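PDB 3GUV: site-specific recombinase, resolvase family protein from Streptococcus pneumoniae, which probably catalyses site-specific DNA recombination, cutting and rejoining strands as serine recombinases of the resolvase family do. Local coordinates for residues Tyr10-Thr15 and Ile56-Phe62. Residues are numbered along the deposited sequence; the frame is centred on the assembly and turned at random.
Sequences YTRVST and IEGRIQF
Arg12 reaches from the end of strand 6-12 to the backbone of the loop leading into helix 60-70, within the resolvase-type catalytic fold. The run from Tyr10 to Ser14 matches the signature of serine recombinases, in which a serine attacks the DNA; Ser14 is probably its counterpart here. The Arg12 chain, turned back about CG-CD (chi3 -62°), presents the edge of its guanidinium to two successive carbonyls. Arg12 NH2 donates to Gly58 O at 2.7 Å, nearly in line with the C=O, while Arg12 NH1 gives a longer bond to Glu57 O at 3.2 Å, approaching from above that carbonyl's plane, and a weak second one to Gly58 O. Arg12 NH2 also donates to Tyr10 OH at 3.1 Å. Together these bonds, their acceptors near the guanidinium plane, fix the group's rotation. The Tyr10 hydroxyl has a further hydrogen-bond partner in Asp48 OD2, and the carboxylate of Asp48 also accepts the backbone N-H groups of Gln61 and Phe62. Farther along, Glu57 N donates to Ser14 O at 3.3 Å. Ser14 OG makes a weak hydrogen bond to Glu138 of the second subunit. Arg59 NH1 lies 3.5 Å from Arg12 NH2, and Arg59 NH2 donates to Phe87 O. In the helix's first turn, Phe62 turns its edge to the Tyr10 face in a T-shaped pair, planes 75° apart, with Phe62 CB 3.6 Å from Tyr10 CE1.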
loop_
_atom_site.group_PDB
_atom_site.type_symbol
_atom_site.label_atom_id
_atom_site.label_comp_id
_atom_site.label_asym_id
_atom_site.label_seq_id
_atom_site.Cartn_x
_atom_site.Cartn_y
_atom_site.Cartn_z
ATOM N N TYR A 10 -2.951 -6.692 -19.683
ATOM C CA TYR A 10 -4.120 -7.040 -18.855
ATOM C C TYR A 10 -4.970 -5.819 -18.577
ATOM O O TYR A 10 -4.464 -4.814 -18.099
ATOM C CB TYR A 10 -3.717 -7.630 -17.508
ATOM C CG TYR A 10 -4.949 -7.949 -16.701
ATOM C CD1 TYR A 10 -5.762 -9.034 -17.044
ATOM C CD2 TYR A 10 -5.357 -7.118 -15.623
ATOM C CE1 TYR A 10 -6.915 -9.320 -16.321
ATOM C CE2 TYR A 10 -6.521 -7.379 -14.916
ATOM C CZ TYR A 10 -7.289 -8.468 -15.251
ATOM O OH TYR A 10 -8.448 -8.726 -14.570
ATOM N N THR A 11 -6.262 -5.905 -18.857
ATOM C CA THR A 11 -7.177 -4.796 -18.588
ATOM C C THR A 11 -8.432 -5.325 -17.888
ATOM O O THR A 11 -8.764 -6.492 -18.003
ATOM C CB THR A 11 -7.577 -4.017 -19.896
ATOM O OG1 THR A 11 -8.178 -4.908 -20.839
ATOM C CG2 THR A 11 -6.374 -3.332 -20.549
ATOM N N ARG A 12 -9.136 -4.439 -17.187
ATOM C CA ARG A 12 -10.398 -4.798 -16.481
ATOM C C ARG A 12 -11.200 -3.553 -16.114
ATOM O O ARG A 12 -10.706 -2.445 -16.219
ATOM C CB ARG A 12 -10.122 -5.635 -15.216
ATOM C CG ARG A 12 -9.212 -4.872 -14.189
ATOM C CD ARG A 12 -9.073 -5.563 -12.854
ATOM N NE ARG A 12 -10.373 -5.671 -12.211
ATOM C CZ ARG A 12 -11.087 -6.787 -12.057
ATOM N NH1 ARG A 12 -12.281 -6.722 -11.458
ATOM N NH2 ARG A 12 -10.650 -7.971 -12.493
ATOM N N VAL A 13 -12.441 -3.744 -15.710
ATOM C CA VAL A 13 -13.238 -2.725 -15.019
ATOM C C VAL A 13 -13.344 -3.213 -13.569
ATOM O O VAL A 13 -13.127 -4.387 -13.304
ATOM C CB VAL A 13 -14.652 -2.588 -15.592
ATOM C CG1 VAL A 13 -14.592 -2.255 -17.102
ATOM C CG2 VAL A 13 -15.444 -3.869 -15.371
ATOM N N SER A 14 -13.649 -2.298 -12.652
ATOM C CA SER A 14 -13.914 -2.609 -11.253
ATOM C C SER A 14 -15.346 -3.023 -11.044
ATOM O O SER A 14 -15.605 -3.920 -10.253
ATOM C CB SER A 14 -13.696 -1.378 -10.370
ATOM O OG SER A 14 -12.423 -0.814 -10.594
ATOM N N THR A 15 -16.272 -2.312 -11.689
ATOM C CA THR A 15 -17.719 -2.572 -11.518
ATOM C C THR A 15 -18.219 -3.312 -12.731
ATOM O O THR A 15 -17.990 -4.503 -12.805
ATOM C CB THR A 15 -18.591 -1.287 -11.259
ATOM O OG1 THR A 15 -18.366 -0.311 -12.284
ATOM C CG2 THR A 15 -18.274 -0.706 -9.922
ATOM N N ILE A 56 -20.142 -6.178 -9.475
ATOM C CA ILE A 56 -18.678 -6.049 -9.458
ATOM C C ILE A 56 -18.032 -7.125 -10.364
ATOM O O ILE A 56 -18.471 -8.279 -10.390
ATOM C CB ILE A 56 -18.113 -6.125 -7.993
ATOM C CG1 ILE A 56 -18.986 -5.296 -7.016
ATOM C CG2 ILE A 56 -16.654 -5.666 -7.935
ATOM C CD1 ILE A 56 -19.223 -3.848 -7.451
ATOM N N GLU A 57 -17.002 -6.739 -11.117
ATOM C CA GLU A 57 -16.411 -7.663 -12.078
ATOM C C GLU A 57 -15.484 -8.651 -11.379
ATOM O O GLU A 57 -14.839 -8.315 -10.375
ATOM C CB GLU A 57 -15.665 -6.931 -13.196
ATOM C CG GLU A 57 -14.993 -7.833 -14.247
ATOM C CD GLU A 57 -15.978 -8.759 -14.997
ATOM O OE1 GLU A 57 -15.680 -9.220 -16.142
ATOM O OE2 GLU A 57 -17.077 -9.019 -14.450
ATOM N N GLY A 58 -15.437 -9.871 -11.927
ATOM C CA GLY A 58 -14.593 -10.943 -11.423
ATOM C C GLY A 58 -13.174 -10.928 -11.976
ATOM O O GLY A 58 -12.591 -9.848 -12.279
ATOM N N ARG A 59 -12.603 -12.130 -12.091
ATOM C CA ARG A 59 -11.145 -12.268 -12.205
ATOM C C ARG A 59 -10.728 -13.441 -13.104
ATOM O O ARG A 59 -9.573 -13.879 -13.044
ATOM C CB ARG A 59 -10.579 -12.491 -10.801
ATOM C CG ARG A 59 -9.286 -11.789 -10.516
ATOM C CD ARG A 59 -9.493 -10.580 -9.632
ATOM N NE ARG A 59 -8.203 -10.207 -9.069
ATOM C CZ ARG A 59 -7.371 -9.290 -9.575
ATOM N NH1 ARG A 59 -7.692 -8.580 -10.674
ATOM N NH2 ARG A 59 -6.204 -9.081 -8.962
ATOM N N ILE A 60 -11.663 -13.917 -13.926
ATOM C CA ILE A 60 -11.505 -15.129 -14.742
ATOM C C ILE A 60 -10.348 -15.076 -15.753
ATOM O O ILE A 60 -9.580 -16.026 -15.882
ATOM C CB ILE A 60 -12.792 -15.445 -15.542
ATOM C CG1 ILE A 60 -13.976 -15.710 -14.589
ATOM C CG2 ILE A 60 -12.567 -16.632 -16.432
ATOM C CD1 ILE A 60 -15.280 -15.112 -15.103
ATOM N N GLN A 61 -10.257 -13.984 -16.493
ATOM C CA GLN A 61 -9.206 -13.872 -17.509
ATOM C C GLN A 61 -7.890 -13.605 -16.803
ATOM O O GLN A 61 -6.844 -14.034 -17.254
ATOM C CB GLN A 61 -9.524 -12.761 -18.515
ATOM C CG GLN A 61 -10.782 -13.021 -19.332
ATOM C CD GLN A 61 -10.791 -14.383 -19.994
ATOM O OE1 GLN A 61 -9.792 -14.817 -20.600
ATOM N NE2 GLN A 61 -11.925 -15.083 -19.874
ATOM N N PHE A 62 -7.955 -12.880 -15.684
ATOM C CA PHE A 62 -6.772 -12.706 -14.870
ATOM C C PHE A 62 -6.245 -14.066 -14.403
ATOM O O PHE A 62 -5.038 -14.310 -14.421
ATOM C CB PHE A 62 -7.071 -11.796 -13.689
ATOM C CG PHE A 62 -5.974 -11.732 -12.716
ATOM C CD1 PHE A 62 -4.987 -10.784 -12.838
ATOM C CD2 PHE A 62 -5.897 -12.668 -11.687
ATOM C CE1 PHE A 62 -3.956 -10.745 -11.924
ATOM C CE2 PHE A 62 -4.861 -12.633 -10.764
ATOM C CZ PHE A 62 -3.897 -11.670 -10.878
#